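Local coordinates for microcin B17-processing protein McbD (Escherichia coli str. K-12 substr. MG1655, PDB 6GRH) that is needed to convert the inactive microcin B17 precursor into the active antibiotic peptide, as a YcaO-family member of the processing machinery, at residues E[191-205]-E[252-266]. The protein carries 1 engineered substitution. Sequence-based numbering, arbitrary orientation.
Sequences IVTGINHIDEILLAL and KKALCKSVVELWQSY
Ile201 lies against Val259 and Trp263, and its atoms, taken in turn, show how one branched side chain can serve two neighbours a helical turn apart. Its CB rests 3.8 Å from CG1 of Val259, and the CG2 branch, anti to the backbone N, comes closer still, 3.6 Å from that same methyl. Ile201 CG1 takes the other course (chi1 -64°), passing 4.1 Å from CD1 of the Trp263 indole, and Ile201 CD1 ends 3.8 Å from Trp263 CB. Ile201 and Trp263 cross at roughly a right angle, with Pro27 touching both. One turn earlier, Ile198 sends CD1 to Val260 CG2 at 3.4 Å, a tight carbon contact, while its CG1 lies against Cys256 SG.

Helices 196-208 and 251-275 sit here on one face of the mixed sheet of the YcaO domain, their local axes 9.7 Å apart and inclined at 54°. Ile213 of strand 210-215 meets both Ile191 and Leu255. Before the first helix, Thr193 OG1 accepts from Ile195 N in an ST turn, and Asp199 OD1 holds the same threonine, accepting from its backbone N with the syn lone pair and from OG1 above the carboxylate plane; the carbonyl O of Thr193 lies 2.6 Å from Lys252 NZ. At the far end Leu205 reaches Leu262 and Tyr266, and the Tyr266 ring stacks with Phe66 of the McbC chain, its OH hydrogen-bonded to Gly65 O of that subunit.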
loop_
_atom_site.group_PDB
_atom_site.type_symbol
_atom_site.label_atom_id
_atom_site.label_comp_id
_atom_site.label_asym_id
_atom_site.label_seq_id
_atom_site.Cartn_x
_atom_site.Cartn_y
_atom_site.Cartn_z
ATOM N N ILE E 191 14.453 -43.428 -16.969
ATOM C CA ILE E 191 13.166 -43.496 -16.267
ATOM C C ILE E 191 12.439 -42.163 -16.312
ATOM O O ILE E 191 13.069 -41.119 -16.149
ATOM C CB ILE E 191 13.350 -43.931 -14.781
ATOM C CG1 ILE E 191 12.015 -44.286 -14.120
ATOM C CG2 ILE E 191 14.071 -42.866 -13.933
ATOM C CD1 ILE E 191 11.426 -45.596 -14.605
ATOM N N VAL E 192 11.125 -42.209 -16.548
ATOM C CA VAL E 192 10.257 -41.020 -16.459
ATOM C C VAL E 192 9.329 -41.218 -15.261
ATOM O O VAL E 192 8.651 -42.248 -15.183
ATOM C CB VAL E 192 9.433 -40.805 -17.755
ATOM C CG1 VAL E 192 8.410 -39.680 -17.575
ATOM C CG2 VAL E 192 10.361 -40.499 -18.922
ATOM N N THR E 193 9.314 -40.247 -14.334
ATOM C CA THR E 193 8.500 -40.347 -13.118
ATOM C C THR E 193 7.110 -39.707 -13.216
ATOM O O THR E 193 6.255 -40.010 -12.392
ATOM C CB THR E 193 9.217 -39.751 -11.883
ATOM O OG1 THR E 193 9.246 -38.308 -11.951
ATOM C CG2 THR E 193 10.640 -40.328 -11.728
ATOM N N GLY E 194 6.888 -38.796 -14.167
ATOM C CA GLY E 194 5.665 -37.983 -14.180
ATOM C C GLY E 194 5.647 -36.805 -13.215
ATOM O O GLY E 194 4.762 -35.960 -13.295
ATOM N N ILE E 195 6.621 -36.702 -12.313
ATOM C CA ILE E 195 6.657 -35.597 -11.374
ATOM C C ILE E 195 7.575 -34.537 -11.983
ATOM O O ILE E 195 8.769 -34.799 -12.183
ATOM C CB ILE E 195 7.141 -36.055 -9.996
ATOM C CG1 ILE E 195 6.213 -37.167 -9.461
ATOM C CG2 ILE E 195 7.208 -34.855 -9.053
ATOM C CD1 ILE E 195 6.591 -37.711 -8.102
ATOM N N ASN E 196 7.013 -33.362 -12.280
ATOM C CA ASN E 196 7.687 -32.355 -13.103
ATOM C C ASN E 196 9.089 -31.969 -12.592
ATOM O O ASN E 196 10.026 -31.935 -13.384
ATOM C CB ASN E 196 6.821 -31.083 -13.284
ATOM C CG ASN E 196 5.811 -31.219 -14.418
ATOM O OD1 ASN E 196 5.570 -32.309 -14.933
ATOM N ND2 ASN E 196 5.239 -30.103 -14.832
ATOM N N HIS E 197 9.242 -31.738 -11.299
ATOM C CA HIS E 197 10.547 -31.290 -10.794
ATOM C C HIS E 197 11.606 -32.393 -10.792
ATOM O O HIS E 197 12.789 -32.096 -10.934
ATOM C CB HIS E 197 10.467 -30.525 -9.467
ATOM C CG HIS E 197 10.125 -31.356 -8.266
ATOM N ND1 HIS E 197 8.827 -31.702 -7.939
ATOM C CD2 HIS E 197 10.906 -31.861 -7.282
ATOM C CE1 HIS E 197 8.832 -32.396 -6.812
ATOM N NE2 HIS E 197 10.081 -32.512 -6.396
ATOM N N ILE E 198 11.171 -33.654 -10.734
ATOM C CA ILE E 198 12.094 -34.787 -10.740
ATOM C C ILE E 198 12.598 -35.000 -12.160
ATOM O O ILE E 198 13.799 -35.143 -12.392
ATOM C CB ILE E 198 11.414 -36.063 -10.186
ATOM C CG1 ILE E 198 10.883 -35.811 -8.771
ATOM C CG2 ILE E 198 12.360 -37.261 -10.222
ATOM C CD1 ILE E 198 11.911 -35.326 -7.768
ATOM N N ASP E 199 11.678 -34.989 -13.109
ATOM C CA ASP E 199 12.018 -35.145 -14.521
ATOM C C ASP E 199 12.874 -34.003 -15.059
ATOM O O ASP E 199 13.743 -34.224 -15.876
ATOM C CB ASP E 199 10.740 -35.319 -15.347
ATOM C CG ASP E 199 9.997 -36.617 -14.993
ATOM O OD1 ASP E 199 10.641 -37.567 -14.489
ATOM O OD2 ASP E 199 8.770 -36.690 -15.187
ATOM N N GLU E 200 12.627 -32.794 -14.578
ATOM C CA GLU E 200 13.455 -31.629 -14.908
ATOM C C GLU E 200 14.929 -31.847 -14.476
ATOM O O GLU E 200 15.849 -31.619 -15.264
ATOM C CB GLU E 200 12.880 -30.390 -14.225
ATOM C CG GLU E 200 13.426 -29.066 -14.722
ATOM C CD GLU E 200 12.618 -28.448 -15.849
ATOM O OE1 GLU E 200 11.728 -29.105 -16.454
ATOM O OE2 GLU E 200 12.912 -27.274 -16.145
ATOM N N ILE E 201 15.132 -32.298 -13.235
ATOM C CA ILE E 201 16.476 -32.633 -12.746
ATOM C C ILE E 201 17.077 -33.777 -13.566
ATOM O O ILE E 201 18.194 -33.663 -14.051
ATOM C CB ILE E 201 16.499 -33.003 -11.238
ATOM C CG1 ILE E 201 16.097 -31.812 -10.378
ATOM C CG2 ILE E 201 17.880 -33.516 -10.811
ATOM C CD1 ILE E 201 15.608 -32.220 -9.004
ATOM N N LEU E 202 16.341 -34.871 -13.750
ATOM C CA LEU E 202 16.898 -36.010 -14.482
ATOM C C LEU E 202 17.308 -35.617 -15.906
ATOM O O LEU E 202 18.401 -35.978 -16.350
ATOM C CB LEU E 202 15.938 -37.218 -14.493
ATOM C CG LEU E 202 15.746 -37.883 -13.124
ATOM C CD1 LEU E 202 14.507 -38.763 -13.139
ATOM C CD2 LEU E 202 16.970 -38.689 -12.714
ATOM N N LEU E 203 16.462 -34.852 -16.607
ATOM C CA LEU E 203 16.802 -34.420 -17.971
ATOM C C LEU E 203 18.076 -33.541 -17.989
ATOM O O LEU E 203 18.957 -33.724 -18.817
ATOM C CB LEU E 203 15.630 -33.666 -18.611
ATOM C CG LEU E 203 15.772 -33.428 -20.116
ATOM C CD1 LEU E 203 15.861 -34.737 -20.871
ATOM C CD2 LEU E 203 14.610 -32.592 -20.641
ATOM N N ALA E 204 18.151 -32.593 -17.066
ATOM C CA ALA E 204 19.316 -31.718 -16.972
ATOM C C ALA E 204 20.597 -32.523 -16.716
ATOM O O ALA E 204 21.613 -32.285 -17.374
ATOM C CB ALA E 204 19.107 -30.677 -15.890
ATOM N N LEU E 205 20.529 -33.495 -15.798
ATOM C CA LEU E 205 21.688 -34.357 -15.491
ATOM C C LEU E 205 22.106 -35.192 -16.692
ATOM O O LEU E 205 23.298 -35.296 -16.985
ATOM C CB LEU E 205 21.420 -35.264 -14.288
ATOM C CG LEU E 205 21.187 -34.576 -12.937
ATOM C CD1 LEU E 205 20.812 -35.614 -11.885
ATOM C CD2 LEU E 205 22.415 -33.793 -12.500
ATOM N N LYS E 252 8.979 -45.451 -5.881
ATOM C CA LYS E 252 8.870 -44.147 -6.536
ATOM C C LYS E 252 9.273 -42.986 -5.610
ATOM O O LYS E 252 10.034 -42.116 -6.018
ATOM C CB LYS E 252 7.462 -43.925 -7.070
ATOM C CG LYS E 252 7.258 -42.554 -7.682
ATOM C CD LYS E 252 5.791 -42.334 -8.013
ATOM C CE LYS E 252 5.507 -42.676 -9.446
ATOM N NZ LYS E 252 5.949 -41.560 -10.326
ATOM N N LYS E 253 8.741 -42.990 -4.384
ATOM C CA LYS E 253 9.040 -41.984 -3.398
ATOM C C LYS E 253 10.529 -41.963 -3.106
ATOM O O LYS E 253 11.123 -40.902 -3.071
ATOM C CB LYS E 253 8.248 -42.222 -2.109
ATOM C CG LYS E 253 8.584 -41.229 -1.014
ATOM C CD LYS E 253 7.471 -40.996 0.002
ATOM C CE LYS E 253 7.968 -40.010 1.071
ATOM N NZ LYS E 253 6.900 -39.585 2.029
ATOM N N ALA E 254 11.137 -43.139 -2.914
ATOM C CA ALA E 254 12.575 -43.198 -2.622
ATOM C C ALA E 254 13.378 -42.621 -3.787
ATOM O O ALA E 254 14.302 -41.832 -3.576
ATOM C CB ALA E 254 13.013 -44.625 -2.310
ATOM N N LEU E 255 13.000 -42.971 -5.012
ATOM C CA LEU E 255 13.707 -42.468 -6.195
ATOM C C LEU E 255 13.576 -40.952 -6.295
ATOM O O LEU E 255 14.565 -40.264 -6.540
ATOM C CB LEU E 255 13.218 -43.126 -7.490
ATOM C CG LEU E 255 13.742 -42.571 -8.828
ATOM C CD1 LEU E 255 15.248 -42.361 -8.792
ATOM C CD2 LEU E 255 13.393 -43.509 -9.974
ATOM N N CYS E 256 12.359 -40.435 -6.099
ATOM C CA CYS E 256 12.138 -38.991 -6.178
ATOM C C CYS E 256 12.941 -38.234 -5.135
ATOM O O CYS E 256 13.665 -37.310 -5.494
ATOM C CB CYS E 256 10.638 -38.636 -6.145
ATOM S SG CYS E 256 9.774 -39.294 -7.602
ATOM N N LYS E 257 12.875 -38.660 -3.871
ATOM C CA LYS E 257 13.690 -38.043 -2.831
ATOM C C LYS E 257 15.197 -38.139 -3.157
ATOM O O LYS E 257 15.927 -37.174 -3.016
ATOM C CB LYS E 257 13.393 -38.639 -1.440
ATOM C CG LYS E 257 11.962 -38.390 -0.927
ATOM C CD LYS E 257 11.920 -38.135 0.597
ATOM N N SER E 258 15.645 -39.296 -3.627
ATOM C CA SER E 258 17.066 -39.487 -3.980
ATOM C C SER E 258 17.568 -38.489 -5.045
ATOM O O SER E 258 18.653 -37.912 -4.916
ATOM C CB SER E 258 17.305 -40.913 -4.456
ATOM O OG SER E 258 18.665 -41.112 -4.734
ATOM N N VAL E 259 16.757 -38.289 -6.075
ATOM C CA VAL E 259 17.079 -37.340 -7.136
ATOM C C VAL E 259 17.227 -35.909 -6.574
ATOM O O VAL E 259 18.168 -35.190 -6.930
ATOM C CB VAL E 259 16.038 -37.418 -8.268
ATOM C CG1 VAL E 259 16.150 -36.270 -9.267
ATOM C CG2 VAL E 259 16.189 -38.738 -8.980
ATOM N N VAL E 260 16.321 -35.528 -5.675
ATOM C CA VAL E 260 16.344 -34.176 -5.093
ATOM C C VAL E 260 17.528 -34.034 -4.127
ATOM O O VAL E 260 18.144 -32.962 -4.050
ATOM C CB VAL E 260 15.011 -33.811 -4.406
ATOM C CG1 VAL E 260 15.108 -32.452 -3.738
ATOM C CG2 VAL E 260 13.890 -33.782 -5.420
ATOM N N GLU E 261 17.846 -35.096 -3.390
ATOM C CA GLU E 261 19.063 -35.111 -2.561
ATOM C C GLU E 261 20.313 -34.911 -3.422
ATOM O O GLU E 261 21.183 -34.129 -3.061
ATOM C CB GLU E 261 19.183 -36.413 -1.769
ATOM C CG GLU E 261 18.148 -36.569 -0.657
ATOM C CD GLU E 261 18.519 -35.861 0.637
ATOM O OE1 GLU E 261 19.731 -35.667 0.919
ATOM O OE2 GLU E 261 17.590 -35.515 1.395
ATOM N N LEU E 262 20.388 -35.585 -4.562
ATOM C CA LEU E 262 21.492 -35.355 -5.491
ATOM C C LEU E 262 21.563 -33.888 -5.954
ATOM O O LEU E 262 22.600 -33.258 -5.855
ATOM C CB LEU E 262 21.419 -36.313 -6.681
ATOM C CG LEU E 262 22.645 -36.361 -7.603
ATOM C CD1 LEU E 262 22.756 -37.705 -8.336
ATOM C CD2 LEU E 262 22.657 -35.201 -8.604
ATOM N N TRP E 263 20.454 -33.356 -6.453
ATOM C CA TRP E 263 20.409 -31.965 -6.887
ATOM C C TRP E 263 20.861 -30.994 -5.784
ATOM O O TRP E 263 21.641 -30.071 -6.027
ATOM C CB TRP E 263 19.002 -31.601 -7.345
ATOM C CG TRP E 263 18.931 -30.199 -7.807
ATOM C CD1 TRP E 263 19.322 -29.718 -9.005
ATOM C CD2 TRP E 263 18.484 -29.090 -7.045
ATOM N NE1 TRP E 263 19.135 -28.351 -9.045
ATOM C CE2 TRP E 263 18.616 -27.946 -7.852
ATOM C CE3 TRP E 263 17.986 -28.954 -5.746
ATOM C CZ2 TRP E 263 18.248 -26.668 -7.421
ATOM C CZ3 TRP E 263 17.621 -27.677 -5.298
ATOM C CH2 TRP E 263 17.753 -26.549 -6.140
ATOM N N GLN E 264 20.367 -31.219 -4.572
ATOM C CA GLN E 264 20.794 -30.435 -3.428
ATOM C C GLN E 264 22.313 -30.456 -3.225
ATOM O O GLN E 264 22.922 -29.404 -3.068
ATOM C CB GLN E 264 20.058 -30.880 -2.156
ATOM C CG GLN E 264 20.364 -29.939 -1.001
ATOM C CD GLN E 264 19.630 -30.242 0.294
ATOM O OE1 GLN E 264 19.372 -29.328 1.076
ATOM N NE2 GLN E 264 19.333 -31.511 0.550
ATOM N N SER E 265 22.942 -31.634 -3.243
ATOM C CA SER E 265 24.402 -31.695 -3.058
ATOM C C SER E 265 25.115 -31.099 -4.239
ATOM O O SER E 265 26.098 -30.437 -4.074
ATOM C CB SER E 265 24.884 -33.128 -2.864
ATOM O OG SER E 265 24.306 -33.641 -1.682
ATOM N N TYR E 266 24.603 -31.350 -5.438
ATOM C CA TYR E 266 25.178 -30.796 -6.668
ATOM C C TYR E 266 25.198 -29.271 -6.607
ATOM O O TYR E 266 26.247 -28.650 -6.841
ATOM C CB TYR E 266 24.329 -31.252 -7.846
ATOM C CG TYR E 266 24.762 -30.838 -9.223
ATOM C CD1 TYR E 266 24.615 -29.528 -9.668
ATOM C CD2 TYR E 266 25.228 -31.779 -10.117
ATOM C CE1 TYR E 266 24.992 -29.155 -10.949
ATOM C CE2 TYR E 266 25.595 -31.423 -11.403
ATOM C CZ TYR E 266 25.474 -30.109 -11.813
ATOM O OH TYR E 266 25.818 -29.750 -13.079
#